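PDB 2EKL: D-3-phosphoglycerate dehydrogenase from Sulfolobus tokodaii, which probably catalyses the NAD-dependent oxidation of D-3-phosphoglycerate, a step towards serine. Local coordinates for residues T155-I160 with S201-V206; I110-A115 with V229-A234. All blocks are in the same frame, centred on the assembly; numbering follows the deposited sequence.

Contact 1 of 2, residues T155-I160 with S201-V206; sequences TKVGII and SLHVTV. With NAD (nicotinamide-adenine-dinucleotide), chain B.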
ATOM      1  N   THR A 155      -5.083  13.360   9.420  1.00 16.20           N
ATOM      2  CA  THR A 155      -6.443  13.543   8.935  1.00 15.50           C
ATOM      3  C   THR A 155      -6.684  12.817   7.617  1.00 15.48           C
ATOM      4  O   THR A 155      -7.693  12.135   7.456  1.00 16.06           O
ATOM      5  CB  THR A 155      -6.777  15.039   8.751  1.00 15.41           C
ATOM      6  OG1 THR A 155      -6.702  15.700  10.021  1.00 15.60           O
ATOM      7  CG2 THR A 155      -8.186  15.204   8.182  1.00 19.17           C
ATOM      8  N   LYS A 156      -5.755  12.954   6.675  1.00 14.69           N
ATOM      9  CA  LYS A 156      -5.918  12.301   5.383  1.00 15.67           C
ATOM     10  C   LYS A 156      -5.824  10.780   5.452  1.00 16.54           C
ATOM     11  O   LYS A 156      -6.514  10.079   4.711  1.00 14.49           O
ATOM     12  CB  LYS A 156      -4.913  12.868   4.377  1.00 15.95           C
ATOM     13  CG  LYS A 156      -5.256  14.298   3.959  1.00 16.08           C
ATOM     14  CD  LYS A 156      -4.321  14.833   2.892  1.00 16.30           C
ATOM     15  CE  LYS A 156      -4.797  16.191   2.392  1.00 19.26           C
ATOM     16  NZ  LYS A 156      -3.933  16.747   1.314  1.00 18.01           N
ATOM     17  N   VAL A 157      -4.978  10.265   6.335  1.00 15.73           N
ATOM     18  CA  VAL A 157      -4.856   8.820   6.488  1.00 15.95           C
ATOM     19  C   VAL A 157      -6.217   8.317   6.985  1.00 15.62           C
ATOM     20  O   VAL A 157      -6.692   7.256   6.585  1.00 14.22           O
ATOM     21  CB  VAL A 157      -3.736   8.457   7.507  1.00 15.62           C
ATOM     22  CG1 VAL A 157      -3.820   6.983   7.885  1.00 15.44           C
ATOM     23  CG2 VAL A 157      -2.362   8.754   6.894  1.00 14.88           C
ATOM     24  N   GLY A 158      -6.849   9.105   7.849  1.00 17.92           N
ATOM     25  CA  GLY A 158      -8.155   8.737   8.371  1.00 17.03           C
ATOM     26  C   GLY A 158      -9.216   8.710   7.283  1.00 16.05           C
ATOM     27  O   GLY A 158     -10.049   7.808   7.236  1.00 16.85           O
ATOM     28  N   ILE A 159      -9.189   9.703   6.400  1.00 15.59           N
ATOM     29  CA  ILE A 159     -10.160   9.772   5.312  1.00 15.10           C
ATOM     30  C   ILE A 159     -10.022   8.546   4.411  1.00 15.06           C
ATOM     31  O   ILE A 159     -11.017   7.944   4.000  1.00 15.17           O
ATOM     32  CB  ILE A 159      -9.955  11.064   4.486  1.00 17.48           C
ATOM     33  CG1 ILE A 159     -10.322  12.275   5.351  1.00 18.48           C
ATOM     34  CG2 ILE A 159     -10.792  11.023   3.209  1.00 18.97           C
ATOM     35  CD1 ILE A 159      -9.955  13.605   4.740  1.00 18.95           C
ATOM     36  N   ILE A 160      -8.784   8.164   4.124  1.00 14.22           N
ATOM     37  CA  ILE A 160      -8.532   7.011   3.271  1.00 13.28           C
ATOM     38  C   ILE A 160      -8.924   5.712   3.969  1.00 12.68           C
ATOM     39  O   ILE A 160      -9.586   4.860   3.376  1.00 12.55           O
ATOM     40  CB  ILE A 160      -7.042   6.963   2.837  1.00 11.99           C
ATOM     41  CG1 ILE A 160      -6.735   8.171   1.943  1.00 13.29           C
ATOM     42  CG2 ILE A 160      -6.751   5.673   2.082  1.00 13.05           C
ATOM     43  CD1 ILE A 160      -5.247   8.438   1.730  1.00 13.88           C
ATOM     44  N   SER A 201      -1.776   4.154  13.776  1.00 13.63           N
ATOM     45  CA  SER A 201      -0.895   4.892  12.877  1.00 14.00           C
ATOM     46  C   SER A 201      -0.445   6.182  13.562  1.00 15.58           C
ATOM     47  O   SER A 201      -1.271   6.994  13.978  1.00 15.32           O
ATOM     48  CB  SER A 201      -1.623   5.194  11.564  1.00 15.90           C
ATOM     49  OG  SER A 201      -0.715   5.613  10.563  1.00 19.04           O
ATOM     50  N   LEU A 202       0.868   6.362  13.667  1.00 13.56           N
ATOM     51  CA  LEU A 202       1.442   7.526  14.342  1.00 15.33           C
ATOM     52  C   LEU A 202       1.792   8.666  13.394  1.00 15.74           C
ATOM     53  O   LEU A 202       2.521   8.477  12.421  1.00 16.10           O
ATOM     54  CB  LEU A 202       2.688   7.097  15.117  1.00 16.46           C
ATOM     55  CG  LEU A 202       2.503   5.862  16.005  1.00 19.40           C
ATOM     56  CD1 LEU A 202       3.830   5.503  16.648  1.00 19.83           C
ATOM     57  CD2 LEU A 202       1.438   6.131  17.073  1.00 20.70           C
ATOM     58  N   HIS A 203       1.274   9.854  13.696  1.00 16.79           N
ATOM     59  CA  HIS A 203       1.497  11.038  12.868  1.00 16.27           C
ATOM     60  C   HIS A 203       1.661  12.269  13.748  1.00 18.12           C
ATOM     61  O   HIS A 203       1.102  13.329  13.469  1.00 18.53           O
ATOM     62  CB  HIS A 203       0.304  11.226  11.935  1.00 16.57           C
ATOM     63  CG  HIS A 203       0.029  10.033  11.079  1.00 17.36           C
ATOM     64  ND1 HIS A 203       0.826   9.694  10.007  1.00 17.44           N
ATOM     65  CD2 HIS A 203      -0.905   9.059  11.179  1.00 16.32           C
ATOM     66  CE1 HIS A 203       0.392   8.561   9.483  1.00 17.52           C
ATOM     67  NE2 HIS A 203      -0.656   8.155  10.175  1.00 16.98           N
ATOM     68  N   VAL A 204       2.441  12.120  14.810  1.00 19.35           N
ATOM     69  CA  VAL A 204       2.662  13.204  15.759  1.00 20.60           C
ATOM     70  C   VAL A 204       3.928  14.014  15.527  1.00 23.83           C
ATOM     71  O   VAL A 204       4.865  13.562  14.868  1.00 23.11           O
ATOM     72  CB  VAL A 204       2.741  12.659  17.201  1.00 20.51           C
ATOM     73  CG1 VAL A 204       1.449  11.949  17.565  1.00 23.40           C
ATOM     74  CG2 VAL A 204       3.933  11.709  17.332  1.00 22.50           C
ATOM     75  N   THR A 205       3.931  15.223  16.078  1.00 24.38           N
ATOM     76  CA  THR A 205       5.083  16.108  16.023  1.00 29.10           C
ATOM     77  C   THR A 205       5.586  16.148  17.459  1.00 32.52           C
ATOM     78  O   THR A 205       4.899  16.648  18.351  1.00 34.35           O
ATOM     79  CB  THR A 205       4.702  17.537  15.605  1.00 29.03           C
ATOM     80  OG1 THR A 205       3.614  17.994  16.417  1.00 27.33           O
ATOM     81  CG2 THR A 205       4.314  17.579  14.135  1.00 27.69           C
ATOM     82  N   VAL A 206       6.771  15.597  17.683  1.00 35.12           N
ATOM     83  CA  VAL A 206       7.357  15.564  19.014  1.00 38.66           C
ATOM     84  C   VAL A 206       8.824  15.956  18.943  1.00 42.22           C
ATOM     85  O   VAL A 206       9.441  15.887  17.878  1.00 43.18           O
ATOM     86  CB  VAL A 206       7.247  14.155  19.635  1.00 38.62           C
ATOM     87  CG1 VAL A 206       5.785  13.803  19.876  1.00 38.10           C
ATOM     88  CG2 VAL A 206       7.887  13.130  18.712  1.00 36.33           C
TER
HETATM   89  PA  NAD B1300       0.970  18.402  11.967  1.00 21.06           P
HETATM   90  O1A NAD B1300      -0.010  18.839  10.957  1.00 20.44           O
HETATM   91  O2A NAD B1300       1.643  19.497  12.778  1.00 18.98           O
HETATM   92  O5B NAD B1300       0.217  17.358  12.921  1.00 21.90           O
HETATM   93  C5B NAD B1300       0.908  16.798  14.026  1.00 21.47           C
HETATM   94  C4B NAD B1300      -0.287  16.467  15.109  1.00 23.44           C
HETATM   95  O4B NAD B1300       0.172  15.549  16.115  1.00 24.95           O
HETATM   96  C3B NAD B1300      -0.860  17.793  15.711  1.00 23.53           C
HETATM   97  O3B NAD B1300      -2.278  17.868  15.568  1.00 21.77           O
HETATM   98  C2B NAD B1300      -0.314  17.756  17.143  1.00 25.95           C
HETATM   99  O2B NAD B1300      -1.011  18.476  18.131  1.00 25.74           O
HETATM  100  C1B NAD B1300      -0.251  16.283  17.311  1.00 25.19           C
HETATM  101  N9A NAD B1300       0.543  15.843  18.503  1.00 26.04           N
HETATM  102  C8A NAD B1300       1.755  16.297  19.003  1.00 26.96           C
HETATM  103  N7A NAD B1300       2.080  15.591  20.112  1.00 28.93           N
HETATM  104  C5A NAD B1300       1.099  14.687  20.335  1.00 29.54           C
HETATM  105  C6A NAD B1300       0.849  13.660  21.328  1.00 31.61           C
HETATM  106  N6A NAD B1300       1.703  13.443  22.316  1.00 34.11           N
HETATM  107  N1A NAD B1300      -0.340  12.859  21.250  1.00 31.28           N
HETATM  108  C2A NAD B1300      -1.303  13.046  20.206  1.00 31.34           C
HETATM  109  N3A NAD B1300      -1.065  14.048  19.236  1.00 26.81           N
HETATM  110  C4A NAD B1300       0.111  14.842  19.309  1.00 27.80           C
HETATM  111  O3  NAD B1300       2.159  17.588  11.245  1.00 21.21           O
HETATM  112  PN  NAD B1300       2.130  16.660   9.926  1.00 21.77           P
HETATM  113  O1N NAD B1300       0.833  15.975   9.824  1.00 21.50           O
HETATM  114  O2N NAD B1300       2.467  17.590   8.809  1.00 22.91           O
HETATM  115  O5D NAD B1300       3.366  15.747  10.276  1.00 23.42           O
HETATM  116  C5D NAD B1300       3.203  14.664  11.167  1.00 22.92           C
HETATM  117  C4D NAD B1300       4.509  13.934  11.399  1.00 24.51           C
HETATM  118  O4D NAD B1300       4.995  13.329  10.214  1.00 21.35           O
HETATM  119  C3D NAD B1300       5.698  14.791  11.921  1.00 23.97           C
HETATM  120  O3D NAD B1300       6.424  14.094  12.946  1.00 25.10           O
HETATM  121  C2D NAD B1300       6.484  15.075  10.693  1.00 23.92           C
HETATM  122  O2D NAD B1300       7.775  15.579  10.974  1.00 25.81           O
HETATM  123  C1D NAD B1300       6.345  13.725  10.045  1.00 23.02           C
HETATM  124  N1N NAD B1300       6.647  13.614   8.590  1.00 21.81           N
HETATM  125  C2N NAD B1300       7.455  12.516   8.155  1.00 21.52           C
HETATM  126  C3N NAD B1300       7.756  12.390   6.767  1.00 21.19           C
HETATM  127  C7N NAD B1300       8.588  11.252   6.308  1.00 20.79           C
HETATM  128  O7N NAD B1300       9.424  11.481   5.282  1.00 21.24           O
HETATM  129  N7N NAD B1300       8.558  10.040   6.843  1.00 20.69           N
HETATM  130  C4N NAD B1300       7.214  13.414   5.834  1.00 22.15           C
HETATM  131  C5N NAD B1300       6.397  14.524   6.289  1.00 22.62           C
HETATM  132  C6N NAD B1300       6.115  14.616   7.689  1.00 22.58           C
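V157, on the inner side of helix 152-163, sets its two methyls against the imidazole of H203 and the hydroxyl of S201, where strand 199-202 gives way to a loop. The closest approach is V157 CG2 to H203 NE2, 3.7 Å; this methyl comes at the ring obliquely and also lies near CE1. CG1, anti to the backbone N (chi1 168°), also lies near H203 NE2 and reaches on towards S201, 4.3 Å from OG. S201 OG and H203 NE2 share a short hydrogen bond of 2.6 Å, in which either may be the donor, and this bond helps to fix the tilt of the ring beside the valine. T109 of helix 102-118 and I147 of strand 144-148 help to close this buried, tightly packed end. The other end is looser: beyond H203 the loop turns away from the helix and runs along NAD, V204 still buried and T205 partly exposed. The carbonyl of V204 accepts a 2.5 Å hydrogen bond from NAD O3D, while V204 CG1 lies 3.6 Å from NAD C4A of the adenine. T205 has its side chain beside the adenosine half of the dinucleotide, CG2 3.5 Å from NAD C5B and OG1 3.6 Å from NAD C8A. Replacing T205 by alanine would probably leave NAD C5B and C8A without these contacts. R152 and I153, at the start of the helix, give backbone N-H groups to the same cofactor, consistent with a Rossmann-type dinucleotide fold; the loop adds the V204 carbonyl to that polar grip. Between helix and strand end, methyls meet a polar pair with no hydrogen bond across: S201 and H203 satisfy each other, which lets the valine pack on them without a bond of its own.

Contact 2 of 2, residues I110-A115 with V229-A234; sequences IGLMIA and VNTSRA. With NAD (nicotinamide-adenine-dinucleotide), chain B.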
ATOM      1  N   ILE A 110      -0.316   4.515   4.085  1.00 12.37           N
ATOM      2  CA  ILE A 110      -1.289   3.511   3.657  1.00 11.90           C
ATOM      3  C   ILE A 110      -0.557   2.318   3.047  1.00 13.90           C
ATOM      4  O   ILE A 110      -0.928   1.159   3.270  1.00 13.75           O
ATOM      5  CB  ILE A 110      -2.272   4.095   2.604  1.00 11.91           C
ATOM      6  CG1 ILE A 110      -3.108   5.216   3.238  1.00 13.49           C
ATOM      7  CG2 ILE A 110      -3.175   2.990   2.047  1.00 13.30           C
ATOM      8  CD1 ILE A 110      -3.944   4.780   4.436  1.00 14.96           C
ATOM      9  N   GLY A 111       0.487   2.603   2.276  1.00 12.14           N
ATOM     10  CA  GLY A 111       1.251   1.534   1.658  1.00 11.09           C
ATOM     11  C   GLY A 111       1.907   0.647   2.707  1.00 12.19           C
ATOM     12  O   GLY A 111       1.895  -0.579   2.586  1.00 13.61           O
ATOM     13  N   LEU A 112       2.494   1.264   3.729  1.00 12.55           N
ATOM     14  CA  LEU A 112       3.148   0.514   4.804  1.00 12.67           C
ATOM     15  C   LEU A 112       2.135  -0.321   5.585  1.00 13.30           C
ATOM     16  O   LEU A 112       2.396  -1.481   5.924  1.00 14.11           O
ATOM     17  CB  LEU A 112       3.880   1.474   5.756  1.00 13.54           C
ATOM     18  CG  LEU A 112       5.209   2.043   5.246  1.00 13.90           C
ATOM     19  CD1 LEU A 112       5.722   3.129   6.190  1.00 13.39           C
ATOM     20  CD2 LEU A 112       6.226   0.909   5.137  1.00 15.10           C
ATOM     21  N   MET A 113       0.971   0.258   5.860  1.00 12.22           N
ATOM     22  CA  MET A 113      -0.069  -0.459   6.595  1.00 12.64           C
ATOM     23  C   MET A 113      -0.466  -1.743   5.863  1.00 12.60           C
ATOM     24  O   MET A 113      -0.556  -2.814   6.466  1.00 13.58           O
ATOM     25  CB  MET A 113      -1.299   0.435   6.776  1.00 14.24           C
ATOM     26  CG  MET A 113      -2.478  -0.272   7.436  1.00 13.25           C
ATOM     27  SD  MET A 113      -3.908   0.817   7.675  1.00 14.54           S
ATOM     28  CE  MET A 113      -4.466   1.033   5.987  1.00 16.01           C
ATOM     29  N   ILE A 114      -0.696  -1.635   4.560  1.00 10.24           N
ATOM     30  CA  ILE A 114      -1.093  -2.796   3.773  1.00 12.16           C
ATOM     31  C   ILE A 114       0.063  -3.780   3.624  1.00 11.39           C
ATOM     32  O   ILE A 114      -0.136  -4.988   3.722  1.00 12.24           O
ATOM     33  CB  ILE A 114      -1.601  -2.368   2.380  1.00  9.60           C
ATOM     34  CG1 ILE A 114      -2.844  -1.486   2.541  1.00 12.67           C
ATOM     35  CG2 ILE A 114      -1.949  -3.597   1.547  1.00 12.04           C
ATOM     36  CD1 ILE A 114      -3.281  -0.786   1.258  1.00 12.46           C
ATOM     37  N   ALA A 115       1.268  -3.268   3.398  1.00 12.06           N
ATOM     38  CA  ALA A 115       2.431  -4.145   3.247  1.00 13.23           C
ATOM     39  C   ALA A 115       2.644  -4.956   4.520  1.00 14.81           C
ATOM     40  O   ALA A 115       2.970  -6.143   4.461  1.00 16.11           O
ATOM     41  CB  ALA A 115       3.675  -3.326   2.927  1.00 14.75           C
ATOM     42  N   VAL A 229       1.855   1.404  12.616  1.00 13.71           N
ATOM     43  CA  VAL A 229       2.510   2.064  11.487  1.00 13.13           C
ATOM     44  C   VAL A 229       3.064   3.395  11.964  1.00 14.54           C
ATOM     45  O   VAL A 229       2.403   4.117  12.712  1.00 16.72           O
ATOM     46  CB  VAL A 229       1.515   2.322  10.325  1.00 15.84           C
ATOM     47  CG1 VAL A 229       2.246   2.951   9.136  1.00 14.42           C
ATOM     48  CG2 VAL A 229       0.861   1.015   9.901  1.00 15.37           C
ATOM     49  N   ASN A 230       4.275   3.729  11.532  1.00 13.82           N
ATOM     50  CA  ASN A 230       4.884   4.983  11.949  1.00 15.18           C
ATOM     51  C   ASN A 230       5.635   5.684  10.822  1.00 16.80           C
ATOM     52  O   ASN A 230       6.653   5.189  10.347  1.00 16.96           O
ATOM     53  CB  ASN A 230       5.844   4.727  13.121  1.00 15.91           C
ATOM     54  CG  ASN A 230       6.400   6.015  13.725  1.00 16.12           C
ATOM     55  OD1 ASN A 230       6.055   7.118  13.302  1.00 17.30           O
ATOM     56  ND2 ASN A 230       7.266   5.872  14.722  1.00 16.64           N
ATOM     57  N   THR A 231       5.117   6.829  10.388  1.00 15.53           N
ATOM     58  CA  THR A 231       5.785   7.611   9.355  1.00 16.44           C
ATOM     59  C   THR A 231       6.058   9.007   9.896  1.00 17.40           C
ATOM     60  O   THR A 231       6.373   9.920   9.137  1.00 19.49           O
ATOM     61  CB  THR A 231       4.943   7.741   8.066  1.00 15.71           C
ATOM     62  OG1 THR A 231       3.666   8.311   8.376  1.00 16.89           O
ATOM     63  CG2 THR A 231       4.755   6.383   7.412  1.00 15.74           C
ATOM     64  N   SER A 232       5.947   9.165  11.212  1.00 19.01           N
ATOM     65  CA  SER A 232       6.180  10.462  11.841  1.00 19.36           C
ATOM     66  C   SER A 232       7.596  10.573  12.404  1.00 19.77           C
ATOM     67  O   SER A 232       8.503  11.043  11.712  1.00 18.53           O
ATOM     68  CB  SER A 232       5.132  10.719  12.936  1.00 18.52           C
ATOM     69  OG  SER A 232       5.159   9.731  13.952  1.00 22.47           O
ATOM     70  N   ARG A 233       7.787  10.157  13.654  1.00 21.77           N
ATOM     71  CA  ARG A 233       9.103  10.199  14.286  1.00 23.22           C
ATOM     72  C   ARG A 233       9.370   8.929  15.087  1.00 21.33           C
ATOM     73  O   ARG A 233       8.496   8.437  15.801  1.00 20.53           O
ATOM     74  CB  ARG A 233       9.230  11.405  15.219  1.00 27.72           C
ATOM     75  CG  ARG A 233       9.466  12.728  14.514  1.00 34.47           C
ATOM     76  CD  ARG A 233      10.199  13.687  15.435  1.00 40.45           C
ATOM     77  NE  ARG A 233      10.511  14.956  14.787  1.00 44.86           N
ATOM     78  CZ  ARG A 233      11.247  15.913  15.342  1.00 46.47           C
ATOM     79  NH1 ARG A 233      11.749  15.741  16.559  1.00 47.04           N
ATOM     80  NH2 ARG A 233      11.479  17.043  14.684  1.00 46.71           N
ATOM     81  N   ALA A 234      10.584   8.408  14.975  1.00 19.99           N
ATOM     82  CA  ALA A 234      10.952   7.195  15.690  1.00 20.66           C
ATOM     83  C   ALA A 234      10.854   7.375  17.204  1.00 20.72           C
ATOM     84  O   ALA A 234      10.378   6.484  17.906  1.00 21.33           O
ATOM     85  CB  ALA A 234      12.370   6.768  15.302  1.00 19.57           C
TER
HETATM   86  PA  NAD B1300       0.970  18.402  11.967  1.00 21.06           P
HETATM   87  O1A NAD B1300      -0.010  18.839  10.957  1.00 20.44           O
HETATM   88  O2A NAD B1300       1.643  19.497  12.778  1.00 18.98           O
HETATM   89  O5B NAD B1300       0.217  17.358  12.921  1.00 21.90           O
HETATM   90  C5B NAD B1300       0.908  16.798  14.026  1.00 21.47           C
HETATM   91  C4B NAD B1300      -0.287  16.467  15.109  1.00 23.44           C
HETATM   92  O4B NAD B1300       0.172  15.549  16.115  1.00 24.95           O
HETATM   93  C3B NAD B1300      -0.860  17.793  15.711  1.00 23.53           C
HETATM   94  O3B NAD B1300      -2.278  17.868  15.568  1.00 21.77           O
HETATM   95  C2B NAD B1300      -0.314  17.756  17.143  1.00 25.95           C
HETATM   96  O2B NAD B1300      -1.011  18.476  18.131  1.00 25.74           O
HETATM   97  C1B NAD B1300      -0.251  16.283  17.311  1.00 25.19           C
HETATM   98  N9A NAD B1300       0.543  15.843  18.503  1.00 26.04           N
HETATM   99  C8A NAD B1300       1.755  16.297  19.003  1.00 26.96           C
HETATM  100  N7A NAD B1300       2.080  15.591  20.112  1.00 28.93           N
HETATM  101  C5A NAD B1300       1.099  14.687  20.335  1.00 29.54           C
HETATM  102  C6A NAD B1300       0.849  13.660  21.328  1.00 31.61           C
HETATM  103  N6A NAD B1300       1.703  13.443  22.316  1.00 34.11           N
HETATM  104  N1A NAD B1300      -0.340  12.859  21.250  1.00 31.28           N
HETATM  105  C2A NAD B1300      -1.303  13.046  20.206  1.00 31.34           C
HETATM  106  N3A NAD B1300      -1.065  14.048  19.236  1.00 26.81           N
HETATM  107  C4A NAD B1300       0.111  14.842  19.309  1.00 27.80           C
HETATM  108  O3  NAD B1300       2.159  17.588  11.245  1.00 21.21           O
HETATM  109  PN  NAD B1300       2.130  16.660   9.926  1.00 21.77           P
HETATM  110  O1N NAD B1300       0.833  15.975   9.824  1.00 21.50           O
HETATM  111  O2N NAD B1300       2.467  17.590   8.809  1.00 22.91           O
HETATM  112  O5D NAD B1300       3.366  15.747  10.276  1.00 23.42           O
HETATM  113  C5D NAD B1300       3.203  14.664  11.167  1.00 22.92           C
HETATM  114  C4D NAD B1300       4.509  13.934  11.399  1.00 24.51           C
HETATM  115  O4D NAD B1300       4.995  13.329  10.214  1.00 21.35           O
HETATM  116  C3D NAD B1300       5.698  14.791  11.921  1.00 23.97           C
HETATM  117  O3D NAD B1300       6.424  14.094  12.946  1.00 25.10           O
HETATM  118  C2D NAD B1300       6.484  15.075  10.693  1.00 23.92           C
HETATM  119  O2D NAD B1300       7.775  15.579  10.974  1.00 25.81           O
HETATM  120  C1D NAD B1300       6.345  13.725  10.045  1.00 23.02           C
HETATM  121  N1N NAD B1300       6.647  13.614   8.590  1.00 21.81           N
HETATM  122  C2N NAD B1300       7.455  12.516   8.155  1.00 21.52           C
HETATM  123  C3N NAD B1300       7.756  12.390   6.767  1.00 21.19           C
HETATM  124  C7N NAD B1300       8.588  11.252   6.308  1.00 20.79           C
HETATM  125  O7N NAD B1300       9.424  11.481   5.282  1.00 21.24           O
HETATM  126  N7N NAD B1300       8.558  10.040   6.843  1.00 20.69           N
HETATM  127  C4N NAD B1300       7.214  13.414   5.834  1.00 22.15           C
HETATM  128  C5N NAD B1300       6.397  14.524   6.289  1.00 22.62           C
HETATM  129  C6N NAD B1300       6.115  14.616   7.689  1.00 22.58           C
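L112 and M113 of helix 102-118 pack against V229 near the end of strand 226-230 and T231 just beyond it, and the contact between the segments is largely apolar. V229 spreads its methyls over two helix residues: CG1, anti to the backbone N (chi1 -177°), lies 4.0 Å from L112 CB, and CG2, left beside that N, is 3.8 Å from M113 CB. Further along, L112 CD1 meets T231 CG2 at 3.6 Å, the two side chains lying alongside with their ends pointing opposite ways. T231 OG1 is hydrogen-bonded to T109 of the same helix, a polar link about one turn before L112.

Hydrogen bonds order the loop after the strand. N230 OD1 takes the backbone N of S232 at 2.9 Å, an Asx turn, and S232 OG at 2.8 Å, the donors arriving from opposite faces of the amide plane. N230 ND2 bonds to R233 O almost straight (172°), standing above that carbonyl's plane.

Towards the cofactor, T231 O accepts the carboxamide N7N of NAD at 3.2 Å, and S232 CB lies by the nicotinamide ribose. A parallel strand covered by a helix, its C-terminal loop holding the nicotinamide end of NAD, is typical of Rossmann-fold dehydrogenases.

In the fold
After the five-stranded sheet of its first part, the chain passes residues 110-115 on helix 102-118, then 155-160 on helix 152-163. With three strands of the seven-stranded sheet behind it, it reaches 201-206, on and beyond strand 199-202, closing the shorter loop of contact 1, and then 229-234 to close the longer loop of contact 2. Contact 1 therefore lies wholly within the span of contact 2, and the two do not cross. Strands 199-202 and 226-230 are parallel neighbours, joined where L202 N probably bonds to V229 O. The two helices also meet, I110 packing on V157 and I160. Together the contacts tie both helices to the middle of the sheet, whose adjacent strand ends both lead into loops on NAD.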